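Local coordinates for endonuclease V isoform X2 (Ciona intestinalis, PDB 6OZI) that cleaves inosine-containing RNA by metal-ion-dependent hydrolysis, as a eukaryotic endonuclease V descended from bacterial DNases, at a contact of chain A with DNA. Sequence-based numbering; all coordinates share one arbitrary frame.

A contact of chain A with DNA. Residues 43-45, 47, 233, 237, 241. With nucleotides of chain B.
The ring of Tyr45 has the backbone carbonyl oxygen of Val43 over one face, offset toward the rim, while its CD2-CE2 edge lies along the deoxyribose of DT7, CE2 coming to 3.4 Å from C4'. Its CG stands anti to the carbonyl carbon (chi1 -41°), which turns the ring along the sugar. The chain of Arg237 bends at chi3 (-59°), bringing the guanidinium tip to the phosphate of DA8: NH2 forms a salt bridge and hydrogen bond with OP2 at 2.5 Å, far from straight (116° at the hydrogen), the oxygen tilted from the guanidinium plane. NH1 donates to OD1 of Asn233, one turn earlier on helix 227-242, approaching above the carboxamide plane; Asn233 is an engineered substitution for the natural aspartate, so the geometry of this bond need not be that of the native pair. An alanine in place of Arg237 would remove the salt bridge and would probably loosen the hold on the DA8 phosphate. From strand 37-45, Ser44 OG donates to OP1 of the same phosphate at 3.1 Å, so strand and helix grip it through different oxygens. Further along helix 227-242, Lys241, bent at chi2 and chi4, puts NZ 3.2 Å from OP1 of DT9 in a second salt bridge. Lys47 enters the minor groove, its NZ making weak hydrogen bonds to O2 of the DT7 base and to the sugar O4' of DA8. The side chains thus hold mainly the sugar-phosphate backbone of paired DNA, with little base-specific contact and no inosine read here, which probably helps the inosine-specific RNase hold a nucleic acid strand.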
loop_
_atom_site.group_PDB
_atom_site.type_symbol
_atom_site.label_atom_id
_atom_site.label_comp_id
_atom_site.label_asym_id
_atom_site.label_seq_id
_atom_site.Cartn_x
_atom_site.Cartn_y
_atom_site.Cartn_z
ATOM N N VAL A 43 10.594 -3.544 -13.391
ATOM C CA VAL A 43 9.465 -3.678 -14.300
ATOM C C VAL A 43 8.230 -3.991 -13.468
ATOM O O VAL A 43 8.270 -4.862 -12.594
ATOM C CB VAL A 43 9.697 -4.771 -15.358
ATOM C CG1 VAL A 43 8.517 -4.809 -16.310
ATOM C CG2 VAL A 43 10.986 -4.518 -16.115
ATOM N N SER A 44 7.148 -3.266 -13.722
ATOM C CA SER A 44 5.849 -3.551 -13.129
ATOM C C SER A 44 4.971 -4.244 -14.158
ATOM O O SER A 44 4.897 -3.807 -15.311
ATOM C CB SER A 44 5.165 -2.272 -12.645
ATOM O OG SER A 44 5.937 -1.617 -11.655
ATOM N N TYR A 45 4.310 -5.320 -13.735
ATOM C CA TYR A 45 3.408 -6.085 -14.578
ATOM C C TYR A 45 1.974 -5.848 -14.130
ATOM O O TYR A 45 1.715 -5.534 -12.967
ATOM C CB TYR A 45 3.724 -7.586 -14.516
ATOM C CG TYR A 45 5.199 -7.902 -14.527
ATOM C CD1 TYR A 45 5.997 -7.539 -15.605
ATOM C CD2 TYR A 45 5.800 -8.563 -13.462
ATOM C CE1 TYR A 45 7.357 -7.829 -15.629
ATOM C CE2 TYR A 45 7.169 -8.852 -13.475
ATOM C CZ TYR A 45 7.941 -8.476 -14.562
ATOM O OH TYR A 45 9.295 -8.756 -14.585
ATOM N N LYS A 47 -1.611 -7.794 -13.654
ATOM C CA LYS A 47 -2.210 -9.122 -13.612
ATOM C C LYS A 47 -3.495 -9.204 -14.423
ATOM O O LYS A 47 -3.922 -10.311 -14.767
ATOM C CB LYS A 47 -2.467 -9.559 -12.166
ATOM C CG LYS A 47 -1.232 -10.127 -11.457
ATOM C CD LYS A 47 -1.612 -10.802 -10.135
ATOM C CE LYS A 47 -0.450 -11.597 -9.543
ATOM N NZ LYS A 47 0.810 -10.805 -9.472
ATOM N N ASN A 233 10.940 0.949 -8.553
ATOM C CA ASN A 233 9.665 0.268 -8.339
ATOM C C ASN A 233 8.519 1.271 -8.172
ATOM O O ASN A 233 7.401 1.042 -8.654
ATOM C CB ASN A 233 9.763 -0.656 -7.125
ATOM C CG ASN A 233 8.477 -1.422 -6.876
ATOM O OD1 ASN A 233 7.776 -1.185 -5.894
ATOM N ND2 ASN A 233 8.165 -2.356 -7.773
ATOM N N ARG A 237 5.474 1.382 -10.830
ATOM C CA ARG A 237 4.135 1.055 -10.357
ATOM C C ARG A 237 3.153 2.199 -10.599
ATOM O O ARG A 237 2.019 1.970 -11.042
ATOM C CB ARG A 237 4.173 0.647 -8.886
ATOM C CG ARG A 237 2.787 0.580 -8.242
ATOM C CD ARG A 237 2.866 0.082 -6.816
ATOM N NE ARG A 237 3.471 -1.252 -6.797
ATOM C CZ ARG A 237 4.655 -1.565 -6.274
ATOM N NH1 ARG A 237 5.404 -0.641 -5.683
ATOM N NH2 ARG A 237 5.085 -2.821 -6.327
ATOM N N LYS A 241 -0.199 1.987 -12.970
ATOM C CA LYS A 241 -1.549 2.282 -12.501
ATOM C C LYS A 241 -2.222 3.334 -13.372
ATOM O O LYS A 241 -3.452 3.340 -13.497
ATOM C CB LYS A 241 -1.512 2.750 -11.046
ATOM C CG LYS A 241 -1.910 1.697 -10.037
ATOM C CD LYS A 241 -0.901 0.567 -9.996
ATOM C CE LYS A 241 -1.357 -0.538 -9.051
ATOM N NZ LYS A 241 -2.615 -1.181 -9.524
ATOM P P DT B 7 10.235 -6.936 -8.144
ATOM O OP1 DT B 7 10.679 -5.572 -8.482
ATOM O OP2 DT B 7 10.267 -7.407 -6.743
ATOM O "O5'" DT B 7 8.754 -7.151 -8.695
ATOM C "C5'" DT B 7 8.427 -6.766 -10.023
ATOM C "C4'" DT B 7 7.079 -7.328 -10.422
ATOM O "O4'" DT B 7 7.086 -8.759 -10.248
ATOM C "C3'" DT B 7 5.926 -6.860 -9.574
ATOM O "O3'" DT B 7 5.433 -5.661 -10.066
ATOM C "C2'" DT B 7 4.906 -7.976 -9.745
ATOM C "C1'" DT B 7 5.790 -9.201 -9.869
ATOM N N1 DT B 7 5.892 -10.000 -8.614
ATOM C C2 DT B 7 4.855 -10.828 -8.274
ATOM O O2 DT B 7 3.840 -10.926 -8.937
ATOM N N3 DT B 7 5.043 -11.534 -7.119
ATOM C C4 DT B 7 6.146 -11.497 -6.286
ATOM O O4 DT B 7 6.220 -12.174 -5.265
ATOM C C5 DT B 7 7.204 -10.610 -6.703
ATOM C C7 DT B 7 8.455 -10.490 -5.880
ATOM C C6 DT B 7 7.029 -9.911 -7.835
ATOM P P DA B 8 4.644 -4.704 -9.059
ATOM O OP1 DA B 8 4.386 -3.406 -9.723
ATOM O OP2 DA B 8 5.443 -4.794 -7.814
ATOM O "O5'" DA B 8 3.252 -5.461 -8.812
ATOM C "C5'" DA B 8 2.373 -5.705 -9.900
ATOM C "C4'" DA B 8 1.170 -6.502 -9.438
ATOM O "O4'" DA B 8 1.622 -7.717 -8.807
ATOM C "C3'" DA B 8 0.293 -5.773 -8.431
ATOM O "O3'" DA B 8 -1.020 -5.684 -8.904
ATOM C "C2'" DA B 8 0.368 -6.593 -7.147
ATOM C "C1'" DA B 8 0.979 -7.917 -7.572
ATOM N N9 DA B 8 1.977 -8.394 -6.618
ATOM C C8 DA B 8 3.239 -7.899 -6.431
ATOM N N7 DA B 8 3.921 -8.519 -5.494
ATOM C C5 DA B 8 3.044 -9.483 -5.032
ATOM C C6 DA B 8 3.160 -10.468 -4.036
ATOM N N6 DA B 8 4.263 -10.649 -3.297
ATOM N N1 DA B 8 2.100 -11.266 -3.830
ATOM C C2 DA B 8 0.998 -11.090 -4.567
ATOM N N3 DA B 8 0.766 -10.199 -5.527
ATOM C C4 DA B 8 1.838 -9.418 -5.712
ATOM P P DT B 9 -2.042 -4.681 -8.184
ATOM O OP1 DT B 9 -3.059 -4.303 -9.189
ATOM O OP2 DT B 9 -1.234 -3.635 -7.512
ATOM O "O5'" DT B 9 -2.716 -5.596 -7.050
ATOM C "C5'" DT B 9 -3.260 -6.862 -7.405
ATOM C "C4'" DT B 9 -3.824 -7.575 -6.193
ATOM O "O4'" DT B 9 -2.755 -8.221 -5.466
ATOM C "C3'" DT B 9 -4.553 -6.673 -5.195
ATOM O "O3'" DT B 9 -5.832 -7.212 -4.923
ATOM C "C2'" DT B 9 -3.651 -6.676 -3.953
ATOM C "C1'" DT B 9 -2.915 -7.999 -4.086
ATOM N N1 DT B 9 -1.563 -7.992 -3.477
ATOM C C2 DT B 9 -1.242 -8.947 -2.542
ATOM O O2 DT B 9 -2.026 -9.801 -2.161
ATOM N N3 DT B 9 0.035 -8.862 -2.053
ATOM C C4 DT B 9 1.002 -7.939 -2.402
ATOM O O4 DT B 9 2.124 -7.944 -1.905
ATOM C C5 DT B 9 0.597 -6.968 -3.394
ATOM C C7 DT B 9 1.558 -5.914 -3.852
ATOM C C6 DT B 9 -0.647 -7.044 -3.880
#